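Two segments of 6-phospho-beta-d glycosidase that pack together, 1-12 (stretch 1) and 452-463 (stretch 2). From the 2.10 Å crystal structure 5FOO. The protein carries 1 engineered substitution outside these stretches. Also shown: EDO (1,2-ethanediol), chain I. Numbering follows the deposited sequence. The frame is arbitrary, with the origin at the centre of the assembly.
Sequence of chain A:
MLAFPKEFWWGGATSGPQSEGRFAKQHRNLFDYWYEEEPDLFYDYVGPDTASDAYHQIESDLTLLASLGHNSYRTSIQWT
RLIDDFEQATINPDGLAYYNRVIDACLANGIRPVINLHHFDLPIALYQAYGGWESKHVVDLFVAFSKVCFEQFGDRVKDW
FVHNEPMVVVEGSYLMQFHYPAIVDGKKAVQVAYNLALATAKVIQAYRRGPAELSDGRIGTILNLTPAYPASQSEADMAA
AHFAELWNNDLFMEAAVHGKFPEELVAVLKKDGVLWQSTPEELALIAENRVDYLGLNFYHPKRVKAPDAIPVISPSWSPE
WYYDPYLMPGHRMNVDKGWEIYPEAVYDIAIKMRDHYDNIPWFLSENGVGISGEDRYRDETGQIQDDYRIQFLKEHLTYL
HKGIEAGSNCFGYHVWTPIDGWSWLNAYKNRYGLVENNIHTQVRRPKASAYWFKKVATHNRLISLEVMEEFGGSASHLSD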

# COMPACT_ATOMS: atom_id res chain seq x y z
N MET A 1 -13.68 -17.96 20.25
CA MET A 1 -13.04 -19.24 19.85
C MET A 1 -11.67 -19.09 19.14
O MET A 1 -10.82 -19.92 19.35
CB MET A 1 -13.97 -20.11 19.01
CG MET A 1 -13.55 -21.59 19.02
SD MET A 1 -14.13 -22.67 17.68
CE MET A 1 -14.01 -21.64 16.19
N LEU A 2 -11.42 -18.07 18.31
CA LEU A 2 -10.06 -17.85 17.71
C LEU A 2 -9.46 -16.57 18.32
O LEU A 2 -9.77 -15.43 17.91
CB LEU A 2 -10.15 -17.70 16.16
CG LEU A 2 -9.98 -18.89 15.23
CD1 LEU A 2 -10.51 -20.19 15.83
CD2 LEU A 2 -10.59 -18.60 13.85
N ALA A 3 -8.62 -16.74 19.33
CA ALA A 3 -8.10 -15.61 20.03
C ALA A 3 -6.76 -15.10 19.40
O ALA A 3 -5.87 -15.86 19.10
CB ALA A 3 -7.91 -15.98 21.50
N PHE A 4 -6.60 -13.78 19.32
CA PHE A 4 -5.41 -13.18 18.70
C PHE A 4 -4.35 -12.79 19.73
O PHE A 4 -4.68 -12.72 20.92
CB PHE A 4 -5.88 -12.00 17.80
CG PHE A 4 -6.42 -12.46 16.47
CD1 PHE A 4 -7.72 -12.94 16.37
CD2 PHE A 4 -5.61 -12.49 15.34
CE1 PHE A 4 -8.22 -13.39 15.15
CE2 PHE A 4 -6.08 -12.96 14.15
CZ PHE A 4 -7.39 -13.41 14.05
N PRO A 5 -3.10 -12.53 19.30
CA PRO A 5 -2.07 -12.17 20.27
C PRO A 5 -2.38 -10.92 21.05
O PRO A 5 -3.19 -10.10 20.64
CB PRO A 5 -0.82 -11.96 19.37
CG PRO A 5 -1.04 -12.86 18.20
CD PRO A 5 -2.52 -12.83 17.97
N LYS A 6 -1.74 -10.75 22.20
CA LYS A 6 -2.01 -9.60 23.01
C LYS A 6 -1.40 -8.43 22.26
O LYS A 6 -0.39 -8.56 21.62
CB LYS A 6 -1.41 -9.73 24.43
CG LYS A 6 -2.48 -9.98 25.50
CD LYS A 6 -2.15 -11.15 26.41
CE LYS A 6 -0.93 -10.88 27.27
NZ LYS A 6 -0.38 -12.14 27.87
N GLU A 7 -2.06 -7.29 22.35
CA GLU A 7 -1.63 -6.05 21.73
C GLU A 7 -1.60 -6.07 20.18
O GLU A 7 -1.03 -5.21 19.55
CB GLU A 7 -0.33 -5.57 22.35
CG GLU A 7 -0.50 -5.35 23.86
CD GLU A 7 0.75 -4.85 24.52
OE1 GLU A 7 1.85 -5.42 24.28
OE2 GLU A 7 0.63 -3.88 25.29
N PHE A 8 -2.34 -7.01 19.62
CA PHE A 8 -2.60 -7.06 18.19
C PHE A 8 -3.21 -5.74 17.71
O PHE A 8 -4.13 -5.15 18.37
CB PHE A 8 -3.53 -8.23 17.89
CG PHE A 8 -3.44 -8.77 16.47
CD1 PHE A 8 -2.34 -9.53 16.06
CD2 PHE A 8 -4.47 -8.55 15.59
CE1 PHE A 8 -2.30 -10.10 14.78
CE2 PHE A 8 -4.42 -9.08 14.30
CZ PHE A 8 -3.34 -9.85 13.90
N TRP A 9 -2.72 -5.29 16.57
CA TRP A 9 -3.24 -4.04 16.00
C TRP A 9 -4.55 -4.33 15.25
O TRP A 9 -4.61 -5.24 14.44
CB TRP A 9 -2.26 -3.44 14.99
CG TRP A 9 -0.99 -2.95 15.47
CD1 TRP A 9 -0.41 -3.15 16.76
CD2 TRP A 9 -0.03 -2.21 14.70
NE1 TRP A 9 0.80 -2.47 16.80
CE2 TRP A 9 1.08 -1.94 15.56
CE3 TRP A 9 0.02 -1.77 13.36
CZ2 TRP A 9 2.22 -1.19 15.13
CZ3 TRP A 9 1.14 -1.06 12.92
CH2 TRP A 9 2.26 -0.81 13.81
N TRP A 10 -5.58 -3.51 15.53
CA TRP A 10 -6.81 -3.60 14.86
C TRP A 10 -7.18 -2.21 14.38
O TRP A 10 -7.23 -1.24 15.15
CB TRP A 10 -7.90 -4.10 15.75
CG TRP A 10 -7.75 -5.46 16.31
CD1 TRP A 10 -7.54 -5.77 17.64
CD2 TRP A 10 -8.03 -6.71 15.65
NE1 TRP A 10 -7.55 -7.13 17.79
CE2 TRP A 10 -7.85 -7.72 16.59
CE3 TRP A 10 -8.29 -7.08 14.34
CZ2 TRP A 10 -7.98 -9.07 16.27
CZ3 TRP A 10 -8.42 -8.40 14.04
CH2 TRP A 10 -8.26 -9.38 15.00
N GLY A 11 -7.49 -2.12 13.10
CA GLY A 11 -7.89 -0.83 12.55
C GLY A 11 -7.98 -0.95 11.05
O GLY A 11 -8.16 -2.05 10.51
N GLY A 12 -7.84 0.17 10.38
CA GLY A 12 -7.86 0.13 8.95
C GLY A 12 -6.91 1.14 8.40
O GLY A 12 -6.31 1.91 9.15
N TRP A 452 -19.51 -5.45 13.31
CA TRP A 452 -18.90 -6.75 13.42
C TRP A 452 -17.41 -6.64 13.78
O TRP A 452 -16.90 -7.39 14.66
CB TRP A 452 -19.10 -7.59 12.19
CG TRP A 452 -18.30 -8.87 12.17
CD1 TRP A 452 -18.66 -10.11 12.66
CD2 TRP A 452 -17.01 -9.02 11.59
NE1 TRP A 452 -17.62 -11.00 12.46
CE2 TRP A 452 -16.61 -10.35 11.80
CE3 TRP A 452 -16.12 -8.13 10.94
CZ2 TRP A 452 -15.38 -10.83 11.37
CZ3 TRP A 452 -14.90 -8.61 10.51
CH2 TRP A 452 -14.55 -9.95 10.71
N PHE A 453 -16.71 -5.71 13.13
CA PHE A 453 -15.27 -5.63 13.31
C PHE A 453 -15.00 -5.04 14.69
O PHE A 453 -14.02 -5.37 15.30
CB PHE A 453 -14.63 -4.75 12.22
CG PHE A 453 -13.12 -4.74 12.26
CD1 PHE A 453 -12.42 -5.89 12.04
CD2 PHE A 453 -12.43 -3.56 12.46
CE1 PHE A 453 -11.03 -5.90 12.06
CE2 PHE A 453 -11.04 -3.53 12.40
CZ PHE A 453 -10.35 -4.71 12.27
N LYS A 454 -15.88 -4.16 15.17
CA LYS A 454 -15.81 -3.61 16.52
C LYS A 454 -15.73 -4.69 17.59
O LYS A 454 -14.91 -4.61 18.50
CB LYS A 454 -16.99 -2.68 16.81
CG LYS A 454 -17.01 -2.07 18.22
CD LYS A 454 -18.38 -1.52 18.61
CE LYS A 454 -18.35 -1.03 20.06
NZ LYS A 454 -19.47 -0.08 20.28
N LYS A 455 -16.60 -5.69 17.45
CA LYS A 455 -16.62 -6.84 18.29
C LYS A 455 -15.31 -7.62 18.27
O LYS A 455 -14.78 -7.99 19.31
CB LYS A 455 -17.78 -7.77 17.90
CG LYS A 455 -18.05 -8.83 18.96
CD LYS A 455 -19.27 -9.65 18.60
CE LYS A 455 -19.49 -10.72 19.67
NZ LYS A 455 -20.84 -11.35 19.54
N VAL A 456 -14.86 -7.96 17.07
CA VAL A 456 -13.60 -8.63 16.88
C VAL A 456 -12.39 -7.87 17.52
O VAL A 456 -11.59 -8.47 18.19
CB VAL A 456 -13.29 -8.85 15.38
CG1 VAL A 456 -11.92 -9.42 15.19
CG2 VAL A 456 -14.34 -9.77 14.73
N ALA A 457 -12.29 -6.58 17.29
CA ALA A 457 -11.19 -5.79 17.78
C ALA A 457 -11.27 -5.70 19.30
O ALA A 457 -10.28 -5.79 19.93
CB ALA A 457 -11.25 -4.41 17.22
N THR A 458 -12.46 -5.48 19.85
CA THR A 458 -12.66 -5.26 21.28
C THR A 458 -12.46 -6.54 22.04
O THR A 458 -11.83 -6.54 23.05
CB THR A 458 -14.08 -4.70 21.55
OG1 THR A 458 -14.18 -3.45 20.86
CG2 THR A 458 -14.35 -4.47 23.00
N HIS A 459 -12.99 -7.65 21.56
CA HIS A 459 -12.78 -8.92 22.26
C HIS A 459 -11.48 -9.62 21.89
O HIS A 459 -11.13 -10.64 22.50
CB HIS A 459 -13.98 -9.82 22.08
CG HIS A 459 -15.23 -9.25 22.68
ND1 HIS A 459 -16.50 -9.69 22.34
CD2 HIS A 459 -15.40 -8.27 23.60
CE1 HIS A 459 -17.39 -9.01 23.04
NE2 HIS A 459 -16.75 -8.15 23.81
N ASN A 460 -10.76 -9.09 20.90
CA ASN A 460 -9.52 -9.67 20.42
C ASN A 460 -9.68 -11.09 19.96
O ASN A 460 -8.81 -11.91 20.19
CB ASN A 460 -8.39 -9.51 21.45
CG ASN A 460 -7.01 -9.48 20.79
OD1 ASN A 460 -6.86 -9.03 19.64
ND2 ASN A 460 -6.01 -10.02 21.48
N ARG A 461 -10.78 -11.37 19.27
CA ARG A 461 -11.08 -12.72 18.78
C ARG A 461 -12.23 -12.76 17.75
O ARG A 461 -13.03 -11.82 17.62
CB ARG A 461 -11.46 -13.63 19.97
CG ARG A 461 -12.86 -13.30 20.53
CD ARG A 461 -13.04 -13.87 21.93
NE ARG A 461 -14.45 -13.86 22.28
CZ ARG A 461 -14.92 -14.27 23.45
NH1 ARG A 461 -14.11 -14.75 24.35
NH2 ARG A 461 -16.20 -14.25 23.70
N LEU A 462 -12.31 -13.89 17.05
CA LEU A 462 -13.39 -14.21 16.12
C LEU A 462 -14.29 -15.38 16.60
O LEU A 462 -13.79 -16.26 17.27
CB LEU A 462 -12.77 -14.80 14.87
CG LEU A 462 -12.03 -14.05 13.82
CD1 LEU A 462 -11.41 -15.06 12.87
CD2 LEU A 462 -12.99 -13.19 13.06
N ILE A 463 -15.53 -15.45 16.07
CA ILE A 463 -16.54 -16.58 16.12
C ILE A 463 -16.91 -16.79 17.56
O ILE A 463 -17.14 -15.81 18.25
CB ILE A 463 -16.19 -18.00 15.46
CG1 ILE A 463 -15.05 -17.99 14.39
CG2 ILE A 463 -17.48 -18.63 14.88
CD1 ILE A 463 -14.55 -19.36 13.91
C1 EDO I . -2.26 -0.92 19.12
O1 EDO I . -1.36 0.01 19.68
C2 EDO I . -2.54 -2.05 20.11
O2 EDO I . -1.29 -2.55 20.54

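How do segments lying some 440 residues apart in sequence come to pair their backbones? Residues 2-3 and 461-462 each form a very short strand, and the two pair antiparallel. Leu2 and Leu462 are the hydrogen-bonded pair: Leu2 N donates to Leu462 O (3.2 Å) and Leu462 N donates to Leu2 O (3.1 Å), both nearly straight. Ala3 and Arg461 form the next, non-hydrogen-bonded pair, with their CA atoms 4.3 Å apart. A further bond from Phe4 N to Asn460 O, at 3.0 Å, carries the ladder one step beyond the strands. Further on, strand 9-12 runs roughly antiparallel to helix 452-459, at 157° and with a closest approach of 8.8 Å between axes.

Why does Asn460 matter so much to the contact? It is the first residue to leave helical geometry, and its positive phi (57°) accompanies the change from helix to strand. Its CA-to-CB bond points sideways, but with chi1 at t (-153°) and chi2 at 30° the end of the side chain comes nearer to the first stretch. There the amide uses both of its ends. Asn460 ND2 donates to Pro5 O at 2.9 Å, while Asn460 OD1 accepts from Trp10 NE1 at 2.7 Å. Pro5 O belongs to the first residue of the type II turn from Pro5 to Phe8, so one planar group ties that turn to the indole beyond it, satisfying a polar NH on a buried residue.

What holds the Trp10 ring in place? Chi1 at m (-62°) and chi2 at 112° lay the indole against the helix, with Val456 and Ala457 over one of its faces. Ala457 CA sits 3.7 Å from the centroid of the five-membered ring of Trp10, almost on its normal, and Val456 CG1 is 4.0 Å from the centroid of the six-membered ring. Both are CH-pi contacts, in which weakly polarised C-H groups meet the ring's electron cloud. The side chains also touch directly, with Trp10 CB and Ala457 CB 3.7 Å apart. The ring edge, meanwhile, presents NE1 to Asn460. Phe453, in the t rotamer (chi1 -174°), starts sideways but brings its ring to the indole, with Phe453 CE1 3.8 Å from Trp10 CE3; the two ring planes are steeply inclined, at 79°.

Which side chains meet around the paired strands? Leu2 and Leu462 project from the same face of the small sheet, and Leu2 CD2 reaches within 3.8 Å of Leu462 CD1. Leu2 does so with both chi angles between the usual wells (-93° and 33°), whereas Leu462 keeps the common m, t conformation. Phe4, at m (-80°), turns the edge of its buried ring to the second stretch, placing Phe4 CE1 4.1 Å from Leu462 CG. Ala3 and Arg461 point to the other face, where the end of the long arginine leads away from the first stretch.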